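Long-range contacts in thymidylate synthase (Enterobacteria phage T4, PDB 1TIS), which catalyses the reductive methylation of dUMP to dTMP, with 5,10-methylenetetrahydrofolate as one-carbon donor, and works as a homodimer: residues T24-L29 / N215-M220; G31-W36 / I210-N215. All blocks are in the same frame, centred on the assembly; numbering follows the deposited sequence.

Contact 1 (T24-L29 / N215-M220)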
ATOM      1  N   THR A  24       0.555 -20.087 -17.750  1.00 57.73           N
ATOM      2  CA  THR A  24       1.303 -20.080 -18.983  1.00 58.47           C
ATOM      3  C   THR A  24       2.655 -19.761 -18.305  1.00 59.75           C
ATOM      4  O   THR A  24       2.995 -20.385 -17.275  1.00 59.67           O
ATOM      5  CB  THR A  24       0.759 -18.928 -19.937  1.00 56.42           C
ATOM      6  OG1 THR A  24       0.429 -17.837 -19.082  1.00 56.67           O
ATOM      7  CG2 THR A  24      -0.421 -19.323 -20.807  1.00 53.39           C
ATOM      8  N   GLY A  25       3.376 -18.742 -18.780  1.00 56.59           N
ATOM      9  CA  GLY A  25       4.589 -18.269 -18.149  1.00 51.75           C
ATOM     10  C   GLY A  25       4.566 -16.737 -18.172  1.00 45.21           C
ATOM     11  O   GLY A  25       3.884 -16.119 -19.009  1.00 47.40           O
ATOM     12  N   THR A  26       5.365 -16.110 -17.316  1.00 37.15           N
ATOM     13  CA  THR A  26       5.439 -14.665 -17.185  1.00 29.41           C
ATOM     14  C   THR A  26       6.881 -14.404 -16.745  1.00 27.46           C
ATOM     15  O   THR A  26       7.523 -15.318 -16.204  1.00 29.37           O
ATOM     16  CB  THR A  26       4.447 -14.205 -16.083  1.00 28.85           C
ATOM     17  OG1 THR A  26       3.213 -14.866 -16.284  1.00 30.38           O
ATOM     18  CG2 THR A  26       4.103 -12.744 -16.155  1.00 25.62           C
ATOM     19  N   ILE A  27       7.465 -13.234 -16.998  1.00 23.63           N
ATOM     20  CA  ILE A  27       8.730 -12.825 -16.368  1.00 21.84           C
ATOM     21  C   ILE A  27       8.166 -11.722 -15.456  1.00 22.53           C
ATOM     22  O   ILE A  27       7.356 -10.908 -15.951  1.00 28.90           O
ATOM     23  CB  ILE A  27       9.703 -12.302 -17.463  1.00 21.30           C
ATOM     24  CG1 ILE A  27      10.664 -13.438 -17.765  1.00 22.02           C
ATOM     25  CG2 ILE A  27      10.473 -11.039 -17.048  1.00 20.15           C
ATOM     26  CD1 ILE A  27      11.781 -13.701 -16.718  1.00 19.83           C
ATOM     27  N   ALA A  28       8.477 -11.633 -14.158  1.00 12.52           N
ATOM     28  CA  ALA A  28       7.783 -10.697 -13.296  1.00  4.38           C
ATOM     29  C   ALA A  28       8.647 -10.347 -12.124  1.00  7.09           C
ATOM     30  O   ALA A  28       9.504 -11.151 -11.808  1.00  8.15           O
ATOM     31  CB  ALA A  28       6.524 -11.317 -12.767  1.00  4.53           C
ATOM     32  N   LEU A  29       8.475  -9.240 -11.402  1.00 10.00           N
ATOM     33  CA  LEU A  29       9.348  -8.851 -10.305  1.00 12.26           C
ATOM     34  C   LEU A  29       8.355  -8.289  -9.300  1.00 15.72           C
ATOM     35  O   LEU A  29       7.471  -7.493  -9.642  1.00 16.40           O
ATOM     36  CB  LEU A  29      10.341  -7.778 -10.855  1.00 15.68           C
ATOM     37  CG  LEU A  29      11.452  -6.990 -10.100  1.00 14.20           C
ATOM     38  CD1 LEU A  29      12.726  -7.784  -9.858  1.00  5.98           C
ATOM     39  CD2 LEU A  29      11.859  -5.841 -10.996  1.00 12.40           C
ATOM     40  N   ASN A 215       2.910  -7.478  -7.699  1.00  9.19           N
ATOM     41  CA  ASN A 215       3.430  -8.305  -8.761  1.00  7.92           C
ATOM     42  C   ASN A 215       3.346  -7.658 -10.132  1.00  8.30           C
ATOM     43  O   ASN A 215       2.368  -7.814 -10.887  1.00  2.01           O
ATOM     44  CB  ASN A 215       2.682  -9.581  -8.761  1.00 12.15           C
ATOM     45  CG  ASN A 215       3.434 -10.659  -9.488  1.00  9.76           C
ATOM     46  OD1 ASN A 215       3.898 -11.619  -8.884  1.00  8.14           O
ATOM     47  ND2 ASN A 215       3.574 -10.570 -10.799  1.00 13.31           N
ATOM     48  N   THR A 216       4.419  -6.935 -10.427  1.00 15.01           N
ATOM     49  CA  THR A 216       4.703  -6.322 -11.733  1.00 18.00           C
ATOM     50  C   THR A 216       5.161  -7.449 -12.678  1.00 19.89           C
ATOM     51  O   THR A 216       6.158  -8.162 -12.504  1.00 15.53           O
ATOM     52  CB  THR A 216       5.803  -5.251 -11.542  1.00 19.00           C
ATOM     53  OG1 THR A 216       5.227  -4.199 -10.768  1.00 18.66           O
ATOM     54  CG2 THR A 216       6.319  -4.693 -12.840  1.00 18.79           C
ATOM     55  N   HIS A 217       4.385  -7.646 -13.720  1.00 18.97           N
ATOM     56  CA  HIS A 217       4.640  -8.749 -14.579  1.00 17.39           C
ATOM     57  C   HIS A 217       4.442  -8.375 -16.040  1.00 23.63           C
ATOM     58  O   HIS A 217       3.651  -7.469 -16.363  1.00 27.57           O
ATOM     59  CB  HIS A 217       3.714  -9.849 -14.082  1.00 20.70           C
ATOM     60  CG  HIS A 217       2.188  -9.674 -14.111  1.00 23.48           C
ATOM     61  ND1 HIS A 217       1.339  -9.206 -15.031  1.00 24.76           N
ATOM     62  CD2 HIS A 217       1.407 -10.095 -13.066  1.00 24.92           C
ATOM     63  CE1 HIS A 217       0.109  -9.336 -14.599  1.00 21.42           C
ATOM     64  NE2 HIS A 217       0.176  -9.871 -13.410  1.00 25.79           N
ATOM     65  N   ILE A 218       5.154  -9.085 -16.913  1.00 25.88           N
ATOM     66  CA  ILE A 218       5.075  -8.961 -18.354  1.00 28.29           C
ATOM     67  C   ILE A 218       4.692 -10.375 -18.769  1.00 32.73           C
ATOM     68  O   ILE A 218       5.341 -11.312 -18.292  1.00 30.36           O
ATOM     69  CB  ILE A 218       6.439  -8.615 -18.917  1.00 30.91           C
ATOM     70  CG1 ILE A 218       7.000  -7.324 -18.357  1.00 29.96           C
ATOM     71  CG2 ILE A 218       6.266  -8.537 -20.421  1.00 36.99           C
ATOM     72  CD1 ILE A 218       8.418  -7.090 -18.888  1.00 30.60           C
ATOM     73  N   TYR A 219       3.701 -10.588 -19.638  1.00 43.04           N
ATOM     74  CA  TYR A 219       3.266 -11.961 -19.971  1.00 51.34           C
ATOM     75  C   TYR A 219       4.192 -12.563 -21.003  1.00 52.77           C
ATOM     76  O   TYR A 219       4.717 -11.796 -21.822  1.00 54.41           O
ATOM     77  CB  TYR A 219       1.824 -12.014 -20.554  1.00 52.28           C
ATOM     78  CG  TYR A 219       0.708 -11.797 -19.523  1.00 53.02           C
ATOM     79  CD1 TYR A 219       0.555 -12.678 -18.469  1.00 52.21           C
ATOM     80  CD2 TYR A 219      -0.112 -10.691 -19.606  1.00 52.22           C
ATOM     81  CE1 TYR A 219      -0.393 -12.456 -17.500  1.00 52.44           C
ATOM     82  CE2 TYR A 219      -1.064 -10.473 -18.635  1.00 52.70           C
ATOM     83  CZ  TYR A 219      -1.196 -11.347 -17.585  1.00 53.67           C
ATOM     84  OH  TYR A 219      -2.102 -11.063 -16.574  1.00 57.17           O
ATOM     85  N   MET A 220       4.385 -13.884 -21.054  1.00 53.05           N
ATOM     86  CA  MET A 220       5.285 -14.471 -22.040  1.00 56.23           C
ATOM     87  C   MET A 220       4.772 -14.524 -23.498  1.00 56.86           C
ATOM     88  O   MET A 220       5.201 -15.337 -24.327  1.00 54.07           O
ATOM     89  CB  MET A 220       5.660 -15.868 -21.528  1.00 58.78           C
ATOM     90  CG  MET A 220       6.882 -15.832 -20.575  1.00 62.25           C
ATOM     91  SD  MET A 220       7.226 -17.299 -19.527  1.00 65.15           S
ATOM     92  CE  MET A 220       7.432 -18.645 -20.667  1.00 62.14           C
TER
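Strands 26-29 and 216-219 run antiparallel, their short axes 4.7 Å apart at closest approach and at 165° to each other. I27 and I218 form a hydrogen-bonded pair: I218 N approaches I27 O nearly along the C=O axis with an almost straight N-H, and I27 N returns a bond to I218 O. Two residues on, at the next hydrogen-bonded pair, L29 N reaches T216 O at 2.8 Å, whereas the answering bond from T216 N to L29 O is weak. At the other end M220 N still bonds to G25 O, from above the carbonyl plane.

The M220 side chain folds back over this last link. Its CB lies 3.1 Å from G25 O, CG stays beside the same carbonyl, and SD comes against G25 C and T26 N. A bend at the last torsion (chi3 58°) lays CE near G25 CA, 3.8 Å away, so the thioether runs along a glycine backbone.

T26, A28, H217 and Y219 share one face. H217 CB rests 3.4 Å from A28 CB, and its CG takes the crowded position between backbone N and carbonyl carbon (chi1 62°), which leads the imidazole away from strand 26-29. N215 ND2 lies in plane at that ring's edge and 3.6 Å from A28 CB. Over one face of the Y219 ring sits H217 ND1, offset toward the rim. H217, I218 and Y219 probably help bind dUMP; on this face H217 and Y219 fit that role, their side chains lying close to those of S177 and D179, probably also of the dUMP site. I27, T216 and I218 on the other face pack on I8 and I11 of helix 3-12, while backbone bonds tie H217 to V178 of strand 168-179.

Contact 2 (G31-W36 / I210-N215)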
ATOM      1  N   GLY A  31       7.640  -5.868  -6.260  1.00  8.97           N
ATOM      2  CA  GLY A  31       8.165  -4.804  -5.454  1.00  4.62           C
ATOM      3  C   GLY A  31       8.678  -3.710  -6.314  1.00  7.48           C
ATOM      4  O   GLY A  31       9.870  -3.553  -6.370  1.00 13.73           O
ATOM      5  N   SER A  32       7.895  -2.901  -7.000  1.00 14.59           N
ATOM      6  CA  SER A  32       8.430  -1.802  -7.805  1.00 17.25           C
ATOM      7  C   SER A  32       7.934  -0.465  -7.241  1.00 19.26           C
ATOM      8  O   SER A  32       7.061  -0.452  -6.386  1.00 24.31           O
ATOM      9  CB  SER A  32       7.967  -2.021  -9.236  1.00 15.26           C
ATOM     10  OG  SER A  32       7.979  -3.430  -9.457  1.00 11.98           O
ATOM     11  N   LYS A  33       8.430   0.696  -7.636  1.00 23.70           N
ATOM     12  CA  LYS A  33       7.955   2.013  -7.229  1.00 16.31           C
ATOM     13  C   LYS A  33       8.542   2.969  -8.274  1.00 15.22           C
ATOM     14  O   LYS A  33       9.617   2.704  -8.824  1.00 12.17           O
ATOM     15  CB  LYS A  33       8.456   2.319  -5.830  1.00 15.31           C
ATOM     16  CG  LYS A  33       8.395   3.775  -5.397  1.00 19.74           C
ATOM     17  CD  LYS A  33       8.415   3.902  -3.868  1.00 24.32           C
ATOM     18  CE  LYS A  33       7.048   3.417  -3.391  1.00 26.77           C
ATOM     19  NZ  LYS A  33       6.926   3.324  -1.955  1.00 29.26           N
ATOM     20  N   LEU A  34       7.879   4.027  -8.688  1.00 12.45           N
ATOM     21  CA  LEU A  34       8.451   4.971  -9.644  1.00 13.14           C
ATOM     22  C   LEU A  34       8.031   6.355  -9.140  1.00 15.51           C
ATOM     23  O   LEU A  34       7.177   6.365  -8.247  1.00 20.90           O
ATOM     24  CB  LEU A  34       7.863   4.750 -11.025  1.00  9.20           C
ATOM     25  CG  LEU A  34       7.878   3.379 -11.687  1.00  4.93           C
ATOM     26  CD1 LEU A  34       7.131   3.512 -12.991  1.00  4.19           C
ATOM     27  CD2 LEU A  34       9.283   2.876 -11.973  1.00  2.01           C
ATOM     28  N   ARG A  35       8.508   7.532  -9.574  1.00 12.21           N
ATOM     29  CA  ARG A  35       7.954   8.802  -9.107  1.00 15.18           C
ATOM     30  C   ARG A  35       7.868   9.731 -10.298  1.00 15.19           C
ATOM     31  O   ARG A  35       8.812   9.766 -11.085  1.00 22.86           O
ATOM     32  CB  ARG A  35       8.822   9.433  -7.998  1.00 13.55           C
ATOM     33  CG  ARG A  35      10.323   9.379  -8.181  1.00 31.89           C
ATOM     34  CD  ARG A  35      11.104   8.091  -7.805  1.00 40.69           C
ATOM     35  NE  ARG A  35      12.456   8.195  -8.364  1.00 50.07           N
ATOM     36  CZ  ARG A  35      13.100   7.162  -8.944  1.00 56.42           C
ATOM     37  NH1 ARG A  35      12.595   5.917  -8.948  1.00 59.68           N
ATOM     38  NH2 ARG A  35      14.300   7.362  -9.512  1.00 56.99           N
ATOM     39  N   TRP A  36       6.791  10.484 -10.508  1.00 17.90           N
ATOM     40  CA  TRP A  36       6.605  11.355 -11.671  1.00 20.27           C
ATOM     41  C   TRP A  36       6.394  12.785 -11.246  1.00 19.32           C
ATOM     42  O   TRP A  36       5.634  13.010 -10.309  1.00 17.78           O
ATOM     43  CB  TRP A  36       5.354  11.038 -12.523  1.00 20.78           C
ATOM     44  CG  TRP A  36       5.362   9.710 -13.238  1.00 12.32           C
ATOM     45  CD1 TRP A  36       5.927   9.571 -14.468  1.00 11.27           C
ATOM     46  CD2 TRP A  36       4.893   8.551 -12.703  1.00 15.04           C
ATOM     47  NE1 TRP A  36       5.834   8.297 -14.716  1.00 13.89           N
ATOM     48  CE2 TRP A  36       5.227   7.647 -13.696  1.00 17.04           C
ATOM     49  CE3 TRP A  36       4.264   8.132 -11.551  1.00 14.35           C
ATOM     50  CZ2 TRP A  36       4.927   6.299 -13.527  1.00 16.26           C
ATOM     51  CZ3 TRP A  36       3.974   6.794 -11.393  1.00 16.08           C
ATOM     52  CH2 TRP A  36       4.303   5.881 -12.372  1.00  9.59           C
ATOM     53  N   ILE A 210       3.540   8.879  -7.376  1.00  8.81           N
ATOM     54  CA  ILE A 210       4.410   7.758  -7.010  1.00  2.00           C
ATOM     55  C   ILE A 210       3.611   6.496  -7.105  1.00  2.00           C
ATOM     56  O   ILE A 210       2.439   6.514  -6.780  1.00  2.01           O
ATOM     57  CB  ILE A 210       4.899   7.893  -5.582  1.00  2.01           C
ATOM     58  CG1 ILE A 210       5.373   9.286  -5.268  1.00  2.01           C
ATOM     59  CG2 ILE A 210       6.084   6.993  -5.401  1.00  2.00           C
ATOM     60  CD1 ILE A 210       5.568   9.368  -3.745  1.00  3.23           C
ATOM     61  N   PHE A 211       4.164   5.359  -7.457  1.00  2.01           N
ATOM     62  CA  PHE A 211       3.379   4.143  -7.661  1.00  6.83           C
ATOM     63  C   PHE A 211       4.079   2.999  -6.966  1.00  7.20           C
ATOM     64  O   PHE A 211       5.262   2.804  -7.294  1.00  4.65           O
ATOM     65  CB  PHE A 211       3.257   3.832  -9.173  1.00  7.56           C
ATOM     66  CG  PHE A 211       3.168   2.362  -9.573  1.00  7.32           C
ATOM     67  CD1 PHE A 211       2.019   1.632  -9.367  1.00 11.59           C
ATOM     68  CD2 PHE A 211       4.263   1.753 -10.141  1.00  8.75           C
ATOM     69  CE1 PHE A 211       1.967   0.297  -9.724  1.00 14.54           C
ATOM     70  CE2 PHE A 211       4.213   0.422 -10.496  1.00 10.59           C
ATOM     71  CZ  PHE A 211       3.061  -0.312 -10.291  1.00 12.55           C
ATOM     72  N   SER A 212       3.366   2.238  -6.118  1.00  2.78           N
ATOM     73  CA  SER A 212       4.004   1.126  -5.454  1.00  2.69           C
ATOM     74  C   SER A 212       3.496  -0.146  -6.093  1.00  2.85           C
ATOM     75  O   SER A 212       2.291  -0.318  -6.326  1.00  7.60           O
ATOM     76  CB  SER A 212       3.673   1.192  -3.998  1.00  2.82           C
ATOM     77  OG  SER A 212       4.041   2.447  -3.432  1.00  2.69           O
ATOM     78  N   GLY A 213       4.378  -1.079  -6.385  1.00  2.02           N
ATOM     79  CA  GLY A 213       3.964  -2.263  -7.102  1.00  3.06           C
ATOM     80  C   GLY A 213       4.118  -3.519  -6.278  1.00  2.01           C
ATOM     81  O   GLY A 213       4.988  -3.652  -5.402  1.00  2.00           O
ATOM     82  N   GLY A 214       3.176  -4.379  -6.595  1.00  2.04           N
ATOM     83  CA  GLY A 214       3.207  -5.698  -6.054  1.00  4.05           C
ATOM     84  C   GLY A 214       3.733  -6.613  -7.144  1.00 10.13           C
ATOM     85  O   GLY A 214       4.912  -6.559  -7.528  1.00 16.74           O
ATOM     86  N   ASN A 215       2.910  -7.478  -7.699  1.00  9.19           N
ATOM     87  CA  ASN A 215       3.430  -8.305  -8.761  1.00  7.92           C
ATOM     88  C   ASN A 215       3.346  -7.658 -10.132  1.00  8.30           C
ATOM     89  O   ASN A 215       2.368  -7.814 -10.887  1.00  2.01           O
ATOM     90  CB  ASN A 215       2.682  -9.581  -8.761  1.00 12.15           C
ATOM     91  CG  ASN A 215       3.434 -10.659  -9.488  1.00  9.76           C
ATOM     92  OD1 ASN A 215       3.898 -11.619  -8.884  1.00  8.14           O
ATOM     93  ND2 ASN A 215       3.574 -10.570 -10.799  1.00 13.31           N
TER
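G31 enters with its N-H in the carbonyl plane of G214, on a lone pair of G214 O at 3.1 Å. Its positive phi (117°) would jam a CB against the preceding carbonyl oxygen. At S32 the backbone grips G213 twice, by a weak bond from S32 N to G213 O and a firm one from G213 N to S32 O (2.8 Å); S32 OG turns to the hydroxyl of T216.

K33 leaves with CG anti to the backbone N (chi1 163°), runs beside I210 with CG 4.0 Å from I210 CG2, then bends at chi3 so that CE lies 3.2 Å from S212 OG. Its NZ passes on to S32 O of the second subunit, and K33 of that subunit packs against it. Strands 33-36 and 210-213 run antiparallel, their axes 4.6 Å apart at closest approach. In the thymidylate synthase dimer the large sheets of the two subunits pack face to face, and I210, S212 and K33 lie on that interface side.

L34 points to the other side, its CG at the edge of the F211 ring, 4.3 Å from CD2. The backbone pair L34-F211 is held by F211 N to L34 O at 3.3 Å and by a weak return bond. R35 pairs with I210, CB beside CG1, but its chain leads away. W36 brings the six-membered ring edge-on to F211, CZ3 lying 3.8 Å from F211 CB. Helix 184-202 covers this side, I188 touching W36 and L184 touching F211, whose ring also meets W173 at about 45°.

Overall arrangement
From the N terminus the chain passes helix 3-12, then strand 26-30, the first half of contact 1, and almost at once strand 33-37, the first half of contact 2. Some 170 residues later strand 205-219 returns and meets them in reverse order: 210-215 closes contact 2 first, and 215-220 closes contact 1, so the loop of contact 2 lies within that of contact 1. One long strand, turning a corner at 214 and 215, pairs with two successive early strands. The centres are 16 Å apart, joined by shared N215 and a probable T216-S32 hydroxyl bond. Contact 2 sits in the buried sheet at the dimer interface, contact 1 farther out, beside residues that probably bind dUMP.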